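PDB 4DXK: mandelate racemase / muconate lactonizing enzyme family protein from Agrobacterium tumefaciens, which probably acts as a lyase or racemase of the enolase superfamily, mandelate racemase subgroup. Local coordinates for residues L6-R10 against E42-H46; A50-I54 against S395-I400; S272-F276 against E300-I304; P102-G108 against H331-N335. All blocks are in the same frame, centred on the assembly; numbering follows the deposited sequence.

Contact 1: L6-R10 against E42-H46; sequences LETVR and ETYVH
Start at the hydroxyl of T8, where H46 NE2 donates to T8 OG1 at 2.8 Å and T8 OG1 donates in turn to E42 OE2 at 2.6 Å. The other carboxylate oxygen of E42 takes the salt bridge from R10, with R10 NE 2.8 Å from E42 OE1 and a weak second bond from R10 NH2 at 3.4 Å. E42 is extended (chi1 and chi2 t), T8 is p, and H46 is m with its ring edge toward the strand, so that H46 CE1 also lies 3.5 Å from L6 O. H46 ND1 is hydrogen-bonded to S395 OG. Residues 6-10 are a regular beta strand and 42-46 a regular helix, their axes 9.1 Å apart at closest approach and nearly antiparallel at 173°. T8 CA lies 6.4 Å from E42 CA, L6 CA 7.6 Å from H46 CA. L6, T8 and R10 point their CA-CB bonds at the helix; E7 and V9 point away. V45 (t) fills the apolar part, its CG1 3.9 Å from L6 CD1 and 3.8 Å from T8 CG2. Burying 351 Å², a helix thus covers one face of an antiparallel sheet, as in the alpha+beta N-terminal capping domain of the enolase superfamily.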
loop_
_atom_site.group_PDB
_atom_site.type_symbol
_atom_site.label_atom_id
_atom_site.label_comp_id
_atom_site.label_asym_id
_atom_site.label_seq_id
_atom_site.Cartn_x
_atom_site.Cartn_y
_atom_site.Cartn_z
ATOM N N LEU A 6 -32.228 13.024 37.353
ATOM C CA LEU A 6 -32.199 11.961 36.360
ATOM C C LEU A 6 -33.106 10.854 36.833
ATOM O O LEU A 6 -32.971 10.358 37.960
ATOM C CB LEU A 6 -30.802 11.376 36.179
ATOM C CG LEU A 6 -29.703 12.203 35.539
ATOM C CD1 LEU A 6 -28.555 11.280 35.110
ATOM C CD2 LEU A 6 -30.236 13.023 34.366
ATOM N N GLU A 7 -34.030 10.456 35.973
ATOM C CA GLU A 7 -35.004 9.428 36.297
ATOM C C GLU A 7 -34.836 8.290 35.300
ATOM O O GLU A 7 -34.731 8.529 34.094
ATOM C CB GLU A 7 -36.416 10.014 36.216
ATOM C CG GLU A 7 -37.532 8.990 36.334
ATOM C CD GLU A 7 -38.910 9.607 36.162
ATOM O OE1 GLU A 7 -39.009 10.787 35.758
ATOM O OE2 GLU A 7 -39.905 8.909 36.429
ATOM N N THR A 8 -34.792 7.059 35.789
ATOM C CA THR A 8 -34.831 5.909 34.903
ATOM C C THR A 8 -36.133 5.153 35.108
ATOM O O THR A 8 -36.652 5.083 36.226
ATOM C CB THR A 8 -33.644 4.975 35.135
ATOM O OG1 THR A 8 -33.513 4.714 36.538
ATOM C CG2 THR A 8 -32.357 5.608 34.612
ATOM N N VAL A 9 -36.657 4.585 34.024
ATOM C CA VAL A 9 -37.924 3.866 34.043
ATOM C C VAL A 9 -37.743 2.541 33.326
ATOM O O VAL A 9 -37.172 2.491 32.228
ATOM C CB VAL A 9 -39.033 4.669 33.331
ATOM C CG1 VAL A 9 -40.368 3.938 33.407
ATOM C CG2 VAL A 9 -39.159 6.057 33.928
ATOM N N ARG A 10 -38.233 1.476 33.954
ATOM C CA ARG A 10 -38.270 0.153 33.346
ATOM C C ARG A 10 -39.670 -0.424 33.486
ATOM O O ARG A 10 -40.430 -0.030 34.380
ATOM C CB ARG A 10 -37.257 -0.798 33.995
ATOM C CG ARG A 10 -35.813 -0.427 33.699
ATOM C CD ARG A 10 -34.808 -1.453 34.217
ATOM N NE ARG A 10 -34.734 -1.479 35.676
ATOM C CZ ARG A 10 -35.247 -2.439 36.437
ATOM N NH1 ARG A 10 -35.879 -3.466 35.882
ATOM N NH2 ARG A 10 -35.130 -2.370 37.755
ATOM N N GLU A 42 -29.166 1.143 33.696
ATOM C CA GLU A 42 -29.782 1.953 34.740
ATOM C C GLU A 42 -28.804 2.229 35.880
ATOM O O GLU A 42 -28.690 3.366 36.355
ATOM C CB GLU A 42 -31.043 1.290 35.280
ATOM C CG GLU A 42 -31.636 2.002 36.493
ATOM C CD GLU A 42 -32.963 1.421 36.881
ATOM O OE1 GLU A 42 -33.024 0.201 37.152
ATOM O OE2 GLU A 42 -33.947 2.186 36.899
ATOM N N THR A 43 -28.103 1.194 36.334
ATOM C CA THR A 43 -27.133 1.388 37.405
ATOM C C THR A 43 -26.087 2.419 36.985
ATOM O O THR A 43 -25.703 3.295 37.762
ATOM C CB THR A 43 -26.450 0.069 37.785
ATOM O OG1 THR A 43 -27.438 -0.851 38.257
ATOM C CG2 THR A 43 -25.418 0.287 38.881
ATOM N N TYR A 44 -25.628 2.310 35.743
ATOM C CA TYR A 44 -24.638 3.233 35.200
ATOM C C TYR A 44 -25.147 4.677 35.151
ATOM O O TYR A 44 -24.412 5.616 35.474
ATOM C CB TYR A 44 -24.206 2.776 33.803
ATOM C CG TYR A 44 -23.406 3.813 33.043
ATOM C CD1 TYR A 44 -22.043 3.973 33.266
ATOM C CD2 TYR A 44 -24.019 4.650 32.125
ATOM C CE1 TYR A 44 -21.319 4.927 32.586
ATOM C CE2 TYR A 44 -23.298 5.616 31.435
ATOM C CZ TYR A 44 -21.944 5.745 31.672
ATOM O OH TYR A 44 -21.197 6.677 30.991
ATOM N N VAL A 45 -26.393 4.861 34.734
ATOM C CA VAL A 45 -26.957 6.205 34.668
ATOM C C VAL A 45 -26.860 6.899 36.026
ATOM O O VAL A 45 -26.458 8.061 36.102
ATOM C CB VAL A 45 -28.410 6.169 34.164
ATOM C CG1 VAL A 45 -29.076 7.518 34.321
ATOM C CG2 VAL A 45 -28.449 5.731 32.705
ATOM N N HIS A 46 -27.182 6.173 37.091
ATOM C CA HIS A 46 -27.127 6.757 38.425
ATOM C C HIS A 46 -25.725 6.778 39.033
ATOM O O HIS A 46 -25.389 7.712 39.753
ATOM C CB HIS A 46 -28.136 6.071 39.345
ATOM C CG HIS A 46 -29.540 6.221 38.867
ATOM N ND1 HIS A 46 -30.251 7.393 39.015
ATOM C CD2 HIS A 46 -30.347 5.372 38.188
ATOM C CE1 HIS A 46 -31.445 7.251 38.465
ATOM N NE2 HIS A 46 -31.526 6.035 37.954
#

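Contact 2: A50-I54 against S395-I400; sequences APRVI and SDAASI
I54 and I400 are the two large bumps, and they pack side by side, with I54 CB 4.0 Å from I400 CD1. Residues 50-53 are the last turn of a helix kinked at P51; I54 leaves it with extended angles (-61/129). Opposite, S395 is still in a strand (-123/142), while 397-399 curl through helical angles and bring the C-terminal I400 back against the helix. D396 N donates to S399 OG at 3.0 Å within that curl. CA atoms pair A50 with S395 at 6.3 Å, P51 with I400 at 5.3 Å and I54 with A397 at 6.4 Å. I400 (chi1 p, chi2 t) fills the hollow bordered by A50, P51 and I54, its CG2 4.0 Å from A50 CB. I54, m at both chi angles, lies against the backbone where strand passes into turn, its CG2 3.9 Å from A397 N. Small faces small where A50 CB meets S395 CB at 3.5 Å. The contact buries 272 Å² without a hydrogen bond between the segments. The C-terminal end of the chain thus returns to the helix of the N-terminal capping domain, and strand 390-396 joins that domain's antiparallel sheet alongside strand 3-11, whose L6 touches A50 and whose I3 meets I54.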
loop_
_atom_site.group_PDB
_atom_site.type_symbol
_atom_site.label_atom_id
_atom_site.label_comp_id
_atom_site.label_asym_id
_atom_site.label_seq_id
_atom_site.Cartn_x
_atom_site.Cartn_y
_atom_site.Cartn_z
ATOM N N ALA A 50 -25.268 10.662 36.564
ATOM C CA ALA A 50 -25.880 11.592 37.513
ATOM C C ALA A 50 -24.900 12.544 38.223
ATOM O O ALA A 50 -25.109 13.756 38.188
ATOM C CB ALA A 50 -26.743 10.842 38.514
ATOM N N PRO A 51 -23.824 12.020 38.843
ATOM C CA PRO A 51 -22.942 12.976 39.530
ATOM C C PRO A 51 -22.249 13.949 38.578
ATOM O O PRO A 51 -21.812 15.016 39.021
ATOM C CB PRO A 51 -21.917 12.079 40.238
ATOM C CG PRO A 51 -21.968 10.780 39.513
ATOM C CD PRO A 51 -23.390 10.626 39.053
ATOM N N ARG A 52 -22.155 13.602 37.295
ATOM C CA ARG A 52 -21.505 14.466 36.323
ATOM C C ARG A 52 -22.434 15.480 35.668
ATOM O O ARG A 52 -21.963 16.447 35.065
ATOM C CB ARG A 52 -20.834 13.630 35.239
ATOM C CG ARG A 52 -19.599 12.928 35.745
ATOM C CD ARG A 52 -19.077 11.898 34.762
ATOM N NE ARG A 52 -17.812 11.334 35.226
ATOM C CZ ARG A 52 -17.704 10.436 36.197
ATOM N NH1 ARG A 52 -18.784 9.972 36.810
ATOM N NH2 ARG A 52 -16.505 9.988 36.557
ATOM N N VAL A 53 -23.746 15.274 35.755
ATOM C CA VAL A 53 -24.651 16.142 34.997
ATOM C C VAL A 53 -25.675 16.925 35.820
ATOM O O VAL A 53 -26.222 17.904 35.323
ATOM C CB VAL A 53 -25.377 15.389 33.858
ATOM C CG1 VAL A 53 -24.374 14.654 32.982
ATOM C CG2 VAL A 53 -26.427 14.437 34.418
ATOM N N ILE A 54 -25.964 16.509 37.049
ATOM C CA ILE A 54 -26.865 17.303 37.880
ATOM C C ILE A 54 -26.244 18.680 38.077
ATOM O O ILE A 54 -25.068 18.790 38.450
ATOM C CB ILE A 54 -27.126 16.660 39.259
ATOM C CG1 ILE A 54 -27.780 15.289 39.102
ATOM C CG2 ILE A 54 -27.985 17.580 40.138
ATOM C CD1 ILE A 54 -29.137 15.333 38.459
ATOM N N SER A 395 -32.075 10.195 40.636
ATOM C CA SER A 395 -30.925 10.875 41.224
ATOM C C SER A 395 -31.181 12.371 41.208
ATOM O O SER A 395 -31.725 12.905 40.238
ATOM C CB SER A 395 -29.656 10.618 40.419
ATOM O OG SER A 395 -29.180 9.296 40.572
ATOM N N ASP A 396 -30.759 13.048 42.267
ATOM C CA ASP A 396 -30.812 14.503 42.318
ATOM C C ASP A 396 -29.619 15.028 43.113
ATOM O O ASP A 396 -28.710 14.265 43.445
ATOM C CB ASP A 396 -32.145 15.005 42.894
ATOM C CG ASP A 396 -32.448 14.450 44.280
ATOM O OD1 ASP A 396 -31.524 13.988 44.988
ATOM O OD2 ASP A 396 -33.634 14.502 44.669
ATOM N N ALA A 397 -29.626 16.321 43.417
ATOM C CA ALA A 397 -28.490 16.944 44.091
ATOM C C ALA A 397 -28.194 16.279 45.437
ATOM O O ALA A 397 -27.039 16.164 45.843
ATOM C CB ALA A 397 -28.728 18.436 44.267
ATOM N N ALA A 398 -29.244 15.828 46.114
ATOM C CA ALA A 398 -29.102 15.228 47.438
ATOM C C ALA A 398 -28.572 13.792 47.419
ATOM O O ALA A 398 -28.008 13.327 48.411
ATOM C CB ALA A 398 -30.422 15.296 48.187
ATOM N N SER A 399 -28.751 13.086 46.306
ATOM C CA SER A 399 -28.372 11.674 46.254
ATOM C C SER A 399 -26.990 11.404 45.656
ATOM O O SER A 399 -26.419 10.329 45.865
ATOM C CB SER A 399 -29.424 10.862 45.496
ATOM O OG SER A 399 -29.393 11.167 44.112
ATOM N N ILE A 400 -26.448 12.361 44.911
ATOM C CA ILE A 400 -25.174 12.141 44.225
ATOM C C ILE A 400 -23.967 12.295 45.144
ATOM O O ILE A 400 -24.089 12.762 46.278
ATOM C CB ILE A 400 -25.002 13.050 42.994
ATOM C CG1 ILE A 400 -25.090 14.532 43.383
ATOM C CG2 ILE A 400 -26.034 12.693 41.938
ATOM C CD1 ILE A 400 -24.750 15.475 42.247
ATOM O OXT ILE A 400 -22.853 11.937 44.763
#

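Contact 3: S272-F276 against E300-I304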
loop_
_atom_site.group_PDB
_atom_site.type_symbol
_atom_site.label_atom_id
_atom_site.label_comp_id
_atom_site.label_asym_id
_atom_site.label_seq_id
_atom_site.Cartn_x
_atom_site.Cartn_y
_atom_site.Cartn_z
ATOM N N SER A 272 -19.606 5.186 18.193
ATOM C CA SER A 272 -18.837 6.437 18.081
ATOM C C SER A 272 -18.349 6.663 16.657
ATOM O O SER A 272 -18.150 5.726 15.869
ATOM C CB SER A 272 -17.651 6.515 19.056
ATOM O OG SER A 272 -16.481 5.925 18.498
ATOM N N ARG A 273 -18.109 7.918 16.323
ATOM C CA ARG A 273 -17.653 8.191 14.980
ATOM C C ARG A 273 -16.295 7.569 14.680
ATOM O O ARG A 273 -15.968 7.351 13.515
ATOM C CB ARG A 273 -17.685 9.684 14.697
ATOM C CG ARG A 273 -16.512 10.424 15.175
ATOM C CD ARG A 273 -16.834 11.920 15.117
ATOM N NE ARG A 273 -17.465 12.340 16.363
ATOM C CZ ARG A 273 -17.316 13.540 16.898
ATOM N NH1 ARG A 273 -16.648 14.487 16.249
ATOM N NH2 ARG A 273 -17.859 13.788 18.070
ATOM N N TRP A 274 -15.516 7.269 15.717
ATOM C CA TRP A 274 -14.201 6.670 15.525
ATOM C C TRP A 274 -14.299 5.243 14.988
ATOM O O TRP A 274 -13.485 4.833 14.149
ATOM C CB TRP A 274 -13.363 6.769 16.815
ATOM C CG TRP A 274 -12.994 8.204 17.080
ATOM C CD1 TRP A 274 -11.866 8.845 16.660
ATOM C CD2 TRP A 274 -13.792 9.193 17.747
ATOM N NE1 TRP A 274 -11.908 10.162 17.031
ATOM C CE2 TRP A 274 -13.081 10.406 17.693
ATOM C CE3 TRP A 274 -15.034 9.173 18.388
ATOM C CZ2 TRP A 274 -13.568 11.588 18.263
ATOM C CZ3 TRP A 274 -15.521 10.347 18.948
ATOM C CH2 TRP A 274 -14.783 11.538 18.888
ATOM N N ALA A 275 -15.297 4.488 15.432
ATOM C CA ALA A 275 -15.524 3.163 14.856
ATOM C C ALA A 275 -15.914 3.263 13.388
ATOM O O ALA A 275 -15.529 2.427 12.569
ATOM C CB ALA A 275 -16.586 2.393 15.639
ATOM N N PHE A 276 -16.683 4.294 13.057
ATOM C CA PHE A 276 -17.120 4.483 11.680
ATOM C C PHE A 276 -16.009 5.023 10.786
ATOM O O PHE A 276 -15.946 4.668 9.610
ATOM C CB PHE A 276 -18.427 5.288 11.621
ATOM C CG PHE A 276 -19.596 4.480 12.086
ATOM C CD1 PHE A 276 -20.300 3.693 11.198
ATOM C CD2 PHE A 276 -19.935 4.424 13.431
ATOM C CE1 PHE A 276 -21.356 2.898 11.632
ATOM C CE2 PHE A 276 -20.993 3.625 13.870
ATOM C CZ PHE A 276 -21.701 2.862 12.975
ATOM N N GLU A 300 -23.480 11.597 18.182
ATOM C CA GLU A 300 -22.550 10.851 17.338
ATOM C C GLU A 300 -23.197 10.483 16.014
ATOM O O GLU A 300 -22.543 10.583 14.971
ATOM C CB GLU A 300 -21.997 9.597 18.030
ATOM C CG GLU A 300 -20.994 9.918 19.128
ATOM C CD GLU A 300 -19.782 10.699 18.621
ATOM O OE1 GLU A 300 -19.140 10.273 17.637
ATOM O OE2 GLU A 300 -19.447 11.738 19.229
ATOM N N ALA A 301 -24.469 10.083 16.029
ATOM C CA ALA A 301 -25.128 9.606 14.820
ATOM C C ALA A 301 -25.165 10.650 13.719
ATOM O O ALA A 301 -24.959 10.330 12.547
ATOM C CB ALA A 301 -26.518 9.107 15.130
ATOM N N ARG A 302 -25.440 11.904 14.075
ATOM C CA ARG A 302 -25.548 12.936 13.055
ATOM C C ARG A 302 -24.195 13.157 12.376
ATOM O O ARG A 302 -24.120 13.476 11.184
ATOM C CB ARG A 302 -26.130 14.247 13.634
ATOM C CG ARG A 302 -25.203 15.058 14.521
ATOM C CD ARG A 302 -26.002 16.028 15.377
ATOM N NE ARG A 302 -25.202 16.930 16.190
ATOM C CZ ARG A 302 -25.149 18.245 16.008
ATOM N NH1 ARG A 302 -25.807 18.818 15.003
ATOM N NH2 ARG A 302 -24.422 18.991 16.827
ATOM N N LYS A 303 -23.126 13.007 13.141
ATOM C CA LYS A 303 -21.781 13.218 12.627
ATOM C C LYS A 303 -21.341 12.009 11.800
ATOM O O LYS A 303 -20.658 12.158 10.785
ATOM C CB LYS A 303 -20.826 13.505 13.789
ATOM C CG LYS A 303 -21.228 14.770 14.548
ATOM C CD LYS A 303 -20.519 14.946 15.877
ATOM C CE LYS A 303 -21.192 16.076 16.662
ATOM N NZ LYS A 303 -20.535 16.269 17.985
ATOM N N ILE A 304 -21.724 10.812 12.228
ATOM C CA ILE A 304 -21.482 9.614 11.424
ATOM C C ILE A 304 -22.166 9.736 10.065
ATOM O O ILE A 304 -21.583 9.416 9.023
ATOM C CB ILE A 304 -21.961 8.349 12.166
ATOM C CG1 ILE A 304 -21.064 8.075 13.380
ATOM C CG2 ILE A 304 -21.980 7.143 11.232
ATOM C CD1 ILE A 304 -21.715 7.225 14.456
HETATM O O HOH W 1 -17.883 16.542 19.057
#
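F276 presents one ring face to I304: I304 CG2 sits 4.0 Å from the ring centroid, 22° off the normal, in a CH-pi contact, and F276 CD2 comes within 3.5 Å of I304 CD1. These are successive outer helices of the modified TIM barrel, (beta/alpha)7-beta in this superfamily, with strand 287-290 between them in the chain, and both F276 and I304 rest on its V288. The short helical segments run in the same sense, crossing at -29° with axes 9.2 Å apart. Toward the outside the contact turns polar. E300 OE1 accepts from R273 N and from R273 NE, each at 2.9 Å, and E300 OE2 from R273 NH2 at 2.8 Å; one carboxylate therefore binds both the backbone at the start of helix 272-281 and the guanidinium edge-on. R273 also bonds to E309 and S306 O of a neighbouring subunit, and W274 stacks on H312 of that subunit, so the helix pair is part of an interface. K303 lays its aliphatic chain over a guanidinium face, with CD 3.6 Å from R273 NH2, and pairs with D62 through NZ. The like charges R273 NH2 and K303 NZ stand 3.7 Å apart, and water 1 accepts from both at 2.9 Å.

Contact 4: P102-G108 against H331-N335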
loop_
_atom_site.group_PDB
_atom_site.type_symbol
_atom_site.label_atom_id
_atom_site.label_comp_id
_atom_site.label_asym_id
_atom_site.label_seq_id
_atom_site.Cartn_x
_atom_site.Cartn_y
_atom_site.Cartn_z
ATOM N N PRO A 102 -39.073 20.743 16.201
ATOM C CA PRO A 102 -38.792 19.304 16.124
ATOM C C PRO A 102 -37.296 19.020 16.054
ATOM O O PRO A 102 -36.534 19.838 15.524
ATOM C CB PRO A 102 -39.443 18.893 14.796
ATOM C CG PRO A 102 -40.453 19.989 14.502
ATOM C CD PRO A 102 -39.786 21.237 15.013
ATOM N N ILE A 103 -36.878 17.870 16.562
ATOM C CA ILE A 103 -35.469 17.489 16.459
ATOM C C ILE A 103 -34.931 17.562 15.021
ATOM O O ILE A 103 -33.821 18.050 14.808
ATOM C CB ILE A 103 -35.192 16.119 17.119
ATOM C CG1 ILE A 103 -35.284 16.252 18.644
ATOM C CG2 ILE A 103 -33.829 15.563 16.713
ATOM C CD1 ILE A 103 -35.356 14.929 19.374
ATOM N N ALA A 104 -35.713 17.121 14.037
ATOM C CA ALA A 104 -35.226 17.146 12.658
ATOM C C ALA A 104 -34.827 18.558 12.240
ATOM O O ALA A 104 -33.873 18.746 11.494
ATOM C CB ALA A 104 -36.262 16.582 11.705
ATOM N N GLN A 105 -35.558 19.558 12.718
ATOM C CA GLN A 105 -35.201 20.938 12.420
ATOM C C GLN A 105 -33.867 21.313 13.058
ATOM O O GLN A 105 -33.000 21.905 12.412
ATOM C CB GLN A 105 -36.290 21.910 12.875
ATOM C CG GLN A 105 -35.912 23.359 12.579
ATOM C CD GLN A 105 -35.694 23.595 11.094
ATOM O OE1 GLN A 105 -36.584 23.345 10.293
ATOM N NE2 GLN A 105 -34.510 24.058 10.726
ATOM N N LEU A 106 -33.692 20.963 14.324
ATOM C CA LEU A 106 -32.475 21.308 15.037
ATOM C C LEU A 106 -31.253 20.618 14.447
ATOM O O LEU A 106 -30.145 21.116 14.599
ATOM C CB LEU A 106 -32.620 20.999 16.530
ATOM C CG LEU A 106 -33.686 21.820 17.256
ATOM C CD1 LEU A 106 -33.685 21.438 18.722
ATOM C CD2 LEU A 106 -33.454 23.319 17.076
ATOM N N LEU A 107 -31.443 19.480 13.783
ATOM C CA LEU A 107 -30.340 18.804 13.106
ATOM C C LEU A 107 -29.876 19.515 11.830
ATOM O O LEU A 107 -28.792 19.211 11.321
ATOM C CB LEU A 107 -30.704 17.350 12.788
ATOM C CG LEU A 107 -30.952 16.449 13.994
ATOM C CD1 LEU A 107 -31.507 15.113 13.538
ATOM C CD2 LEU A 107 -29.694 16.266 14.822
ATOM N N GLY A 108 -30.677 20.440 11.310
ATOM C CA GLY A 108 -30.379 21.118 10.055
ATOM C C GLY A 108 -31.536 21.183 9.077
ATOM O O GLY A 108 -31.374 21.638 7.932
ATOM N N HIS A 331 -36.493 11.277 13.023
ATOM C CA HIS A 331 -36.022 12.670 12.929
ATOM C C HIS A 331 -34.680 12.744 12.193
ATOM O O HIS A 331 -34.483 13.569 11.300
ATOM C CB HIS A 331 -35.863 13.318 14.311
ATOM C CG HIS A 331 -37.152 13.724 14.950
ATOM N ND1 HIS A 331 -37.748 14.945 14.718
ATOM C CD2 HIS A 331 -37.956 13.068 15.819
ATOM C CE1 HIS A 331 -38.868 15.021 15.416
ATOM N NE2 HIS A 331 -39.016 13.895 16.094
ATOM N N LEU A 332 -33.740 11.887 12.573
ATOM C CA LEU A 332 -32.448 11.845 11.893
ATOM C C LEU A 332 -32.586 11.522 10.406
ATOM O O LEU A 332 -31.951 12.159 9.559
ATOM C CB LEU A 332 -31.536 10.835 12.570
ATOM C CG LEU A 332 -30.172 10.607 11.909
ATOM C CD1 LEU A 332 -29.327 11.876 11.879
ATOM C CD2 LEU A 332 -29.430 9.474 12.610
ATOM N N SER A 333 -33.452 10.571 10.093
ATOM C CA SER A 333 -33.678 10.161 8.714
ATOM C C SER A 333 -34.377 11.218 7.869
ATOM O O SER A 333 -34.230 11.207 6.656
ATOM C CB SER A 333 -34.469 8.857 8.679
ATOM O OG SER A 333 -33.666 7.787 9.139
ATOM N N LEU A 334 -35.152 12.112 8.483
ATOM C CA LEU A 334 -35.766 13.193 7.719
ATOM C C LEU A 334 -34.772 14.319 7.471
ATOM O O LEU A 334 -34.893 15.061 6.498
ATOM C CB LEU A 334 -37.018 13.733 8.417
ATOM C CG LEU A 334 -38.143 12.710 8.595
ATOM C CD1 LEU A 334 -39.380 13.412 9.123
ATOM C CD2 LEU A 334 -38.480 11.956 7.328
ATOM N N ASN A 335 -33.784 14.460 8.347
ATOM C CA ASN A 335 -32.770 15.486 8.166
ATOM C C ASN A 335 -31.611 15.074 7.254
ATOM O O ASN A 335 -31.232 15.808 6.349
ATOM C CB ASN A 335 -32.188 15.941 9.503
ATOM C CG ASN A 335 -30.917 16.714 9.316
ATOM O OD1 ASN A 335 -29.814 16.174 9.512
ATOM N ND2 ASN A 335 -31.041 17.948 8.861
#
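The m rotamer of H331, with chi2 near -87°, swings its imidazole against the first turn of helix 103-106. There H331 ND1 accepts a hydrogen bond from A104 N at 3.1 Å, taking up an amide that the first turn of a helix cannot satisfy within itself. H331 NE2 goes to L376 O, so the ring bridges two backbone sites. I103 CB sits over one ring face, 4.0 Å from the centroid in a CH-pi contact. A104, having only a methyl group, lets the helices come close: its CA is 4.6 Å from H331 CA, and its CB is 4.4 Å from L334 CB. L107 (m, t) reaches back with CD1 4.2 Å from L332 CD1 and 3.8 Å from L332 CA. N335, chi1 t, brings CG to 3.5 Å from L107 CB and ND2 to 3.3 Å from G108 C; ND2 hydrogen-bonds to G109 O and to D62 of a neighbouring subunit. G108, phi 132°, ends the helix in a Schellman motif, and a CB there would crowd N335 ND2. The contact docks short helix 103-106 against barrel helix 323-335, part of the join between capping domain and barrel, as in mandelate racemase-like enzymes.

Contacts 1 and 2 lie about 11 Å apart between centres and both use helix 38-53. They also reach neighbouring strands of one antiparallel sheet, and touch where L6 O meets S395 N at 2.8 Å. Along the chain contact 1 closes before contact 2 opens. Contact 2 spans nearly the whole chain, returning the C-terminus to the N-terminal domain; contact 4 is nested inside its loop and contact 3 inside that of contact 4. Contacts 3 and 4, with centres about 16 Å apart, touch through R302 and A301 against L107 and L332, and both meet the same neighbouring subunit. Contact 3 lies within the barrel, while contact 4 ties the barrel to 102-108, so domain packing and subunit assembly converge there. The centres of contacts 1 and 3 are about 24 Å apart, with no touch.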